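Local coordinates for putative ubiquinone biosynthesis protein (Nostoc punctiforme, PDB 3MSQ) that is of unknown detailed function but probably takes part in the biosynthesis of ubiquinone-like quinones, at residues Tyr8-Phe20 and Arg35-Gln47. Residues are numbered along the deposited sequence; the frame is centred on the assembly and turned at random.
Sequences YNNDKGLLAYIQF and RVFDFEDALDQTQ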
ATOM      1  N   TYR A   8     -21.624  -2.435  -0.621  1.00 76.15           N
ATOM      2  CA  TYR A   8     -20.474  -2.097  -1.480  1.00 72.97           C
ATOM      3  C   TYR A   8     -19.137  -2.354  -0.800  1.00 74.80           C
ATOM      4  O   TYR A   8     -18.999  -2.038   0.383  1.00 75.51           O
ATOM      5  CB  TYR A   8     -20.501  -0.599  -1.834  1.00 72.92           C
ATOM      6  CG  TYR A   8     -21.779  -0.105  -2.466  1.00 74.25           C
ATOM      7  CD1 TYR A   8     -22.023  -0.284  -3.828  1.00 74.17           C
ATOM      8  CD2 TYR A   8     -22.729   0.582  -1.719  1.00 77.04           C
ATOM      9  CE1 TYR A   8     -23.188   0.199  -4.428  1.00 74.61           C
ATOM     10  CE2 TYR A   8     -23.899   1.068  -2.306  1.00 78.49           C
ATOM     11  CZ  TYR A   8     -24.122   0.879  -3.662  1.00 82.65           C
ATOM     12  OH  TYR A   8     -25.261   1.378  -4.246  1.00 84.01           O
ATOM     13  N   ASN A   9     -18.118  -2.824  -1.550  1.00 68.57           N
ATOM     14  CA  ASN A   9     -16.776  -3.001  -0.973  1.00 67.09           C
ATOM     15  C   ASN A   9     -15.859  -1.852  -1.361  1.00 65.94           C
ATOM     16  O   ASN A   9     -15.203  -1.897  -2.402  1.00 66.29           O
ATOM     17  CB  ASN A   9     -16.149  -4.374  -1.283  1.00 68.60           C
ATOM     18  CG  ASN A   9     -14.995  -4.743  -0.361  1.00 85.46           C
ATOM     19  OD1 ASN A   9     -14.181  -3.907   0.045  1.00 79.38           O
ATOM     20  ND2 ASN A   9     -14.881  -6.015  -0.020  1.00 74.36           N
ATOM     21  N   ASN A  10     -15.831  -0.815  -0.514  1.00 58.36           N
ATOM     22  CA  ASN A  10     -15.018   0.388  -0.717  1.00 54.78           C
ATOM     23  C   ASN A  10     -13.556   0.137  -0.420  1.00 57.28           C
ATOM     24  O   ASN A  10     -12.713   0.709  -1.091  1.00 56.49           O
ATOM     25  CB  ASN A  10     -15.556   1.565   0.099  1.00 46.35           C
ATOM     26  CG  ASN A  10     -16.968   1.947  -0.257  1.00 57.29           C
ATOM     27  OD1 ASN A  10     -17.305   2.201  -1.415  1.00 48.00           O
ATOM     28  ND2 ASN A  10     -17.821   2.042   0.746  1.00 57.28           N
ATOM     29  N   ASP A  11     -13.245  -0.743   0.552  1.00 54.54           N
ATOM     30  CA  ASP A  11     -11.870  -1.107   0.920  1.00 53.94           C
ATOM     31  C   ASP A  11     -11.093  -1.671  -0.259  1.00 60.82           C
ATOM     32  O   ASP A  11      -9.901  -1.397  -0.384  1.00 61.73           O
ATOM     33  CB  ASP A  11     -11.837  -2.070   2.110  1.00 55.47           C
ATOM     34  CG  ASP A  11     -12.387  -1.463   3.388  1.00 57.56           C
ATOM     35  OD1 ASP A  11     -11.856  -0.407   3.824  1.00 54.42           O
ATOM     36  OD2 ASP A  11     -13.372  -2.026   3.942  1.00 60.50           O
ATOM     37  N   LYS A  12     -11.783  -2.394  -1.163  1.00 59.02           N
ATOM     38  CA  LYS A  12     -11.183  -2.935  -2.385  1.00 58.79           C
ATOM     39  C   LYS A  12     -10.852  -1.813  -3.395  1.00 61.64           C
ATOM     40  O   LYS A  12      -9.903  -1.938  -4.171  1.00 62.43           O
ATOM     41  CB  LYS A  12     -12.039  -4.051  -2.981  1.00 60.69           C
ATOM     42  CG  LYS A  12     -11.935  -5.347  -2.185  1.00 66.25           C
ATOM     43  CD  LYS A  12     -12.412  -6.555  -2.978  1.00 71.91           C
ATOM     44  CE  LYS A  12     -12.589  -7.778  -2.113  1.00 82.76           C
ATOM     45  NZ  LYS A  12     -11.301  -8.324  -1.606  1.00 83.35           N
ATOM     46  N   GLY A  13     -11.587  -0.708  -3.313  1.00 54.78           N
ATOM     47  CA  GLY A  13     -11.319   0.479  -4.105  1.00 52.36           C
ATOM     48  C   GLY A  13     -10.012   1.097  -3.661  1.00 52.96           C
ATOM     49  O   GLY A  13      -9.171   1.427  -4.497  1.00 52.45           O
ATOM     50  N   LEU A  14      -9.813   1.208  -2.338  1.00 48.35           N
ATOM     51  CA  LEU A  14      -8.569   1.731  -1.753  1.00 47.51           C
ATOM     52  C   LEU A  14      -7.376   0.826  -2.100  1.00 52.84           C
ATOM     53  O   LEU A  14      -6.296   1.334  -2.419  1.00 55.60           O
ATOM     54  CB  LEU A  14      -8.681   1.909  -0.222  1.00 47.14           C
ATOM     55  CG  LEU A  14      -7.462   2.529   0.477  1.00 49.34           C
ATOM     56  CD1 LEU A  14      -7.076   3.821  -0.150  1.00 47.68           C
ATOM     57  CD2 LEU A  14      -7.675   2.665   1.972  1.00 49.02           C
ATOM     58  N   LEU A  15      -7.578  -0.494  -2.059  1.00 47.33           N
ATOM     59  CA  LEU A  15      -6.553  -1.466  -2.418  1.00 47.52           C
ATOM     60  C   LEU A  15      -6.154  -1.306  -3.879  1.00 54.34           C
ATOM     61  O   LEU A  15      -4.963  -1.382  -4.202  1.00 54.02           O
ATOM     62  CB  LEU A  15      -7.024  -2.905  -2.127  1.00 47.39           C
ATOM     63  CG  LEU A  15      -7.014  -3.314  -0.634  1.00 51.32           C
ATOM     64  CD1 LEU A  15      -7.808  -4.561  -0.404  1.00 51.33           C
ATOM     65  CD2 LEU A  15      -5.592  -3.504  -0.105  1.00 53.02           C
ATOM     66  N   ALA A  16      -7.141  -1.015  -4.752  1.00 52.00           N
ATOM     67  CA  ALA A  16      -6.935  -0.804  -6.188  1.00 50.85           C
ATOM     68  C   ALA A  16      -6.107   0.462  -6.463  1.00 55.54           C
ATOM     69  O   ALA A  16      -5.282   0.473  -7.390  1.00 56.07           O
ATOM     70  CB  ALA A  16      -8.269  -0.720  -6.887  1.00 50.10           C
ATOM     71  N   TYR A  17      -6.337   1.521  -5.653  1.00 49.74           N
ATOM     72  CA  TYR A  17      -5.655   2.806  -5.755  1.00 47.70           C
ATOM     73  C   TYR A  17      -4.210   2.638  -5.299  1.00 52.96           C
ATOM     74  O   TYR A  17      -3.295   3.138  -5.964  1.00 53.39           O
ATOM     75  CB  TYR A  17      -6.423   3.864  -4.941  1.00 47.41           C
ATOM     76  CG  TYR A  17      -5.804   5.242  -4.906  1.00 49.43           C
ATOM     77  CD1 TYR A  17      -5.689   6.009  -6.063  1.00 51.30           C
ATOM     78  CD2 TYR A  17      -5.418   5.820  -3.702  1.00 50.65           C
ATOM     79  CE1 TYR A  17      -5.139   7.295  -6.029  1.00 51.34           C
ATOM     80  CE2 TYR A  17      -4.870   7.102  -3.657  1.00 51.60           C
ATOM     81  CZ  TYR A  17      -4.724   7.832  -4.824  1.00 58.41           C
ATOM     82  OH  TYR A  17      -4.175   9.092  -4.766  1.00 62.60           O
ATOM     83  N   ILE A  18      -4.001   1.907  -4.182  1.00 48.27           N
ATOM     84  CA  ILE A  18      -2.666   1.604  -3.643  1.00 47.96           C
ATOM     85  C   ILE A  18      -1.866   0.788  -4.687  1.00 51.95           C
ATOM     86  O   ILE A  18      -0.703   1.094  -4.948  1.00 52.22           O
ATOM     87  CB  ILE A  18      -2.779   0.902  -2.258  1.00 50.70           C
ATOM     88  CG1 ILE A  18      -3.188   1.923  -1.158  1.00 49.81           C
ATOM     89  CG2 ILE A  18      -1.484   0.154  -1.892  1.00 50.95           C
ATOM     90  CD1 ILE A  18      -3.655   1.349   0.155  1.00 47.68           C
ATOM     91  N   GLN A  19      -2.530  -0.196  -5.325  1.00 48.99           N
ATOM     92  CA  GLN A  19      -1.972  -1.033  -6.391  1.00 48.29           C
ATOM     93  C   GLN A  19      -1.507  -0.118  -7.543  1.00 53.92           C
ATOM     94  O   GLN A  19      -0.337  -0.188  -7.953  1.00 54.06           O
ATOM     95  CB  GLN A  19      -3.027  -2.046  -6.875  1.00 47.61           C
ATOM     96  CG  GLN A  19      -2.565  -2.942  -8.023  1.00 48.54           C
ATOM     97  CD  GLN A  19      -3.714  -3.663  -8.719  1.00 87.59           C
ATOM     98  OE1 GLN A  19      -4.816  -3.895  -8.173  1.00 81.49           O
ATOM     99  NE2 GLN A  19      -3.463  -4.091  -9.942  1.00 91.09           N
ATOM    100  N   PHE A  20      -2.417   0.791  -7.996  1.00 49.25           N
ATOM    101  CA  PHE A  20      -2.177   1.736  -9.066  1.00 48.77           C
ATOM    102  C   PHE A  20      -0.987   2.672  -8.774  1.00 53.88           C
ATOM    103  O   PHE A  20      -0.090   2.798  -9.618  1.00 55.02           O
ATOM    104  CB  PHE A  20      -3.462   2.514  -9.381  1.00 50.00           C
ATOM    105  CG  PHE A  20      -3.428   3.260 -10.698  1.00 51.85           C
ATOM    106  CD1 PHE A  20      -3.270   2.581 -11.897  1.00 55.39           C
ATOM    107  CD2 PHE A  20      -3.557   4.646 -10.736  1.00 54.71           C
ATOM    108  CE1 PHE A  20      -3.191   3.280 -13.107  1.00 56.84           C
ATOM    109  CE2 PHE A  20      -3.527   5.340 -11.957  1.00 57.55           C
ATOM    110  CZ  PHE A  20      -3.316   4.657 -13.129  1.00 55.61           C
ATOM    111  N   ARG A  35      -3.228  -0.969 -17.125  1.00 83.35           N
ATOM    112  CA  ARG A  35      -3.163  -0.690 -15.686  1.00 80.66           C
ATOM    113  C   ARG A  35      -4.352   0.168 -15.251  1.00 78.66           C
ATOM    114  O   ARG A  35      -4.851   0.000 -14.135  1.00 78.34           O
ATOM    115  CB  ARG A  35      -1.846   0.032 -15.315  1.00 81.02           C
ATOM    116  CG  ARG A  35      -0.603  -0.854 -15.325  1.00 90.74           C
ATOM    117  CD  ARG A  35       0.547  -0.246 -14.530  1.00 98.61           C
ATOM    118  NE  ARG A  35       1.262   0.793 -15.275  1.00104.81           N
ATOM    119  CZ  ARG A  35       1.096   2.102 -15.100  1.00114.18           C
ATOM    120  NH1 ARG A  35       0.244   2.558 -14.183  1.00 97.78           N
ATOM    121  NH2 ARG A  35       1.786   2.967 -15.833  1.00 96.12           N
ATOM    122  N   VAL A  36      -4.783   1.102 -16.132  1.00 70.80           N
ATOM    123  CA  VAL A  36      -5.907   2.021 -15.895  1.00 67.71           C
ATOM    124  C   VAL A  36      -7.228   1.266 -15.999  1.00 69.55           C
ATOM    125  O   VAL A  36      -8.119   1.490 -15.176  1.00 68.11           O
ATOM    126  CB  VAL A  36      -5.864   3.278 -16.801  1.00 70.26           C
ATOM    127  CG1 VAL A  36      -6.906   4.309 -16.369  1.00 68.73           C
ATOM    128  CG2 VAL A  36      -4.478   3.903 -16.788  1.00 70.71           C
ATOM    129  N   PHE A  37      -7.336   0.349 -16.982  1.00 65.66           N
ATOM    130  CA  PHE A  37      -8.515  -0.479 -17.165  1.00 65.09           C
ATOM    131  C   PHE A  37      -8.748  -1.388 -15.963  1.00 66.63           C
ATOM    132  O   PHE A  37      -9.881  -1.447 -15.489  1.00 68.95           O
ATOM    133  CB  PHE A  37      -8.444  -1.287 -18.467  1.00 68.36           C
ATOM    134  CG  PHE A  37      -8.402  -0.471 -19.744  1.00 70.89           C
ATOM    135  CD1 PHE A  37      -9.128   0.713 -19.860  1.00 73.64           C
ATOM    136  CD2 PHE A  37      -7.670  -0.905 -20.841  1.00 75.32           C
ATOM    137  CE1 PHE A  37      -9.089   1.465 -21.040  1.00 75.05           C
ATOM    138  CE2 PHE A  37      -7.649  -0.168 -22.028  1.00 78.87           C
ATOM    139  CZ  PHE A  37      -8.364   1.010 -22.121  1.00 76.18           C
ATOM    140  N   ASP A  38      -7.684  -2.045 -15.442  1.00 58.26           N
ATOM    141  CA  ASP A  38      -7.744  -2.920 -14.266  1.00 56.62           C
ATOM    142  C   ASP A  38      -8.231  -2.137 -13.055  1.00 55.24           C
ATOM    143  O   ASP A  38      -9.025  -2.668 -12.269  1.00 56.22           O
ATOM    144  CB  ASP A  38      -6.355  -3.531 -13.948  1.00 59.72           C
ATOM    145  CG  ASP A  38      -5.776  -4.523 -14.945  1.00 70.94           C
ATOM    146  OD1 ASP A  38      -6.536  -5.011 -15.819  1.00 73.97           O
ATOM    147  OD2 ASP A  38      -4.566  -4.830 -14.839  1.00 73.02           O
ATOM    148  N   PHE A  39      -7.758  -0.884 -12.912  1.00 47.52           N
ATOM    149  CA  PHE A  39      -8.115   0.022 -11.818  1.00 47.38           C
ATOM    150  C   PHE A  39      -9.590   0.429 -11.915  1.00 54.39           C
ATOM    151  O   PHE A  39     -10.335   0.295 -10.935  1.00 54.11           O
ATOM    152  CB  PHE A  39      -7.197   1.257 -11.816  1.00 48.44           C
ATOM    153  CG  PHE A  39      -7.386   2.262 -10.698  1.00 49.36           C
ATOM    154  CD1 PHE A  39      -7.977   1.893  -9.491  1.00 52.59           C
ATOM    155  CD2 PHE A  39      -6.920   3.559 -10.829  1.00 51.00           C
ATOM    156  CE1 PHE A  39      -8.156   2.821  -8.470  1.00 53.31           C
ATOM    157  CE2 PHE A  39      -7.094   4.484  -9.805  1.00 53.42           C
ATOM    158  CZ  PHE A  39      -7.705   4.109  -8.632  1.00 51.93           C
ATOM    159  N   GLU A  40      -9.999   0.909 -13.110  1.00 52.49           N
ATOM    160  CA  GLU A  40     -11.355   1.319 -13.457  1.00 52.06           C
ATOM    161  C   GLU A  40     -12.340   0.234 -13.055  1.00 54.56           C
ATOM    162  O   GLU A  40     -13.357   0.533 -12.433  1.00 55.27           O
ATOM    163  CB  GLU A  40     -11.419   1.514 -14.973  1.00 53.81           C
ATOM    164  CG  GLU A  40     -11.821   2.903 -15.417  1.00 68.52           C
ATOM    165  CD  GLU A  40     -12.285   2.920 -16.856  1.00 95.26           C
ATOM    166  OE1 GLU A  40     -11.426   2.941 -17.771  1.00 83.85           O
ATOM    167  OE2 GLU A  40     -13.518   2.862 -17.064  1.00 91.18           O
ATOM    168  N   ASP A  41     -12.013  -1.028 -13.400  1.00 49.50           N
ATOM    169  CA  ASP A  41     -12.791  -2.239 -13.111  1.00 49.40           C
ATOM    170  C   ASP A  41     -12.958  -2.464 -11.602  1.00 52.81           C
ATOM    171  O   ASP A  41     -14.042  -2.838 -11.140  1.00 51.02           O
ATOM    172  CB  ASP A  41     -12.133  -3.482 -13.770  1.00 51.33           C
ATOM    173  CG  ASP A  41     -12.136  -3.542 -15.297  1.00 62.33           C
ATOM    174  OD1 ASP A  41     -12.754  -2.646 -15.938  1.00 61.25           O
ATOM    175  OD2 ASP A  41     -11.499  -4.465 -15.855  1.00 71.82           O
ATOM    176  N   ALA A  42     -11.880  -2.231 -10.837  1.00 51.01           N
ATOM    177  CA  ALA A  42     -11.876  -2.409  -9.386  1.00 51.47           C
ATOM    178  C   ALA A  42     -12.755  -1.377  -8.662  1.00 57.72           C
ATOM    179  O   ALA A  42     -13.163  -1.612  -7.521  1.00 58.99           O
ATOM    180  CB  ALA A  42     -10.463  -2.360  -8.871  1.00 52.11           C
ATOM    181  N   LEU A  43     -13.069  -0.249  -9.333  1.00 52.59           N
ATOM    182  CA  LEU A  43     -13.898   0.791  -8.743  1.00 50.90           C
ATOM    183  C   LEU A  43     -15.388   0.520  -8.942  1.00 55.26           C
ATOM    184  O   LEU A  43     -16.208   1.159  -8.289  1.00 57.49           O
ATOM    185  CB  LEU A  43     -13.518   2.182  -9.271  1.00 49.89           C
ATOM    186  CG  LEU A  43     -12.093   2.647  -9.086  1.00 54.07           C
ATOM    187  CD1 LEU A  43     -11.823   3.869  -9.945  1.00 53.85           C
ATOM    188  CD2 LEU A  43     -11.775   2.922  -7.614  1.00 55.57           C
ATOM    189  N   ASP A  44     -15.747  -0.429  -9.813  1.00 49.88           N
ATOM    190  CA  ASP A  44     -17.150  -0.775 -10.092  1.00 49.57           C
ATOM    191  C   ASP A  44     -17.921  -1.282  -8.871  1.00 53.74           C
ATOM    192  O   ASP A  44     -19.148  -1.142  -8.797  1.00 53.41           O
ATOM    193  CB  ASP A  44     -17.228  -1.833 -11.203  1.00 51.49           C
ATOM    194  CG  ASP A  44     -16.689  -1.431 -12.575  1.00 64.57           C
ATOM    195  OD1 ASP A  44     -16.446  -0.195 -12.806  1.00 62.83           O
ATOM    196  OD2 ASP A  44     -16.542  -2.332 -13.430  1.00 73.70           O
ATOM    197  N   GLN A  45     -17.196  -1.889  -7.929  1.00 51.80           N
ATOM    198  CA  GLN A  45     -17.733  -2.465  -6.692  1.00 52.59           C
ATOM    199  C   GLN A  45     -17.994  -1.408  -5.596  1.00 55.36           C
ATOM    200  O   GLN A  45     -18.682  -1.709  -4.616  1.00 54.99           O
ATOM    201  CB  GLN A  45     -16.784  -3.563  -6.178  1.00 54.72           C
ATOM    202  CG  GLN A  45     -15.390  -3.057  -5.748  1.00 71.22           C
ATOM    203  CD  GLN A  45     -14.367  -4.166  -5.631  1.00 89.56           C
ATOM    204  OE1 GLN A  45     -14.619  -5.236  -5.061  1.00 81.03           O
ATOM    205  NE2 GLN A  45     -13.164  -3.919  -6.137  1.00 85.88           N
ATOM    206  N   THR A  46     -17.421  -0.194  -5.751  1.00 50.06           N
ATOM    207  CA  THR A  46     -17.562   0.904  -4.791  1.00 49.95           C
ATOM    208  C   THR A  46     -18.943   1.583  -4.853  1.00 56.25           C
ATOM    209  O   THR A  46     -19.683   1.417  -5.821  1.00 56.89           O
ATOM    210  CB  THR A  46     -16.438   1.943  -4.969  1.00 49.19           C
ATOM    211  OG1 THR A  46     -16.659   2.629  -6.194  1.00 46.53           O
ATOM    212  CG2 THR A  46     -15.041   1.331  -4.954  1.00 48.02           C
ATOM    213  N   GLN A  47     -19.262   2.367  -3.823  1.00 54.64           N
ATOM    214  CA  GLN A  47     -20.489   3.138  -3.715  1.00 55.72           C
ATOM    215  C   GLN A  47     -20.496   4.327  -4.692  1.00 63.29           C
ATOM    216  O   GLN A  47     -21.559   4.679  -5.207  1.00 63.18           O
ATOM    217  CB  GLN A  47     -20.661   3.627  -2.278  1.00 57.76           C
ATOM    218  CG  GLN A  47     -22.047   4.176  -2.001  1.00 66.63           C
ATOM    219  CD  GLN A  47     -22.164   4.867  -0.679  1.00 75.67           C
ATOM    220  OE1 GLN A  47     -21.474   4.548   0.293  1.00 67.79           O
ATOM    221  NE2 GLN A  47     -23.090   5.804  -0.608  1.00 71.19           N
TER
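Phe20 carries CG trans to the backbone N (chi1 -165°), as does Phe39, which brings their rings into an offset stack, centroids 4.8 Å apart and planes at 27°. Phe39 CD2 lies over the rim of the Phe20 face, while Phe20 CB sits over one face of Phe39 and Leu43 CD1 over the opposite one. The Phe39 ring is a knob in the hole formed by Gly13, Ala16, Tyr17 and Phe20; next to it Ala16 CB meets Ala42 CB. Gly13, Ala16 and Ala42 lie where the helices 11-20 and 35-42 run antiparallel, their axes 9.2 Å apart at closest, and helix 156-172 also packs on Phe20 and Phe39.

Polar contacts take over around Asn10 and Gln45-Gln47. Gln47 N donates to Asn10 OD1 in the carbonyl plane (3.1 Å, N-H...O 170°), and Gln47 CA stands 3.8 Å from the Tyr8 ring centroid, a CH-pi contact over the face. Gln45 NE2 bonds Ala42 O at 2.7 Å and also Gln26 of the third subunit, and its amide lies against Lys12 CB. Lys12 NZ itself pairs with Asp11 of the fourth subunit. The chemistry implies an aromatic, apolar helical hairpin, joined at one end by the Gln47-Asn10 hydrogen bond and built into the tetramer interface.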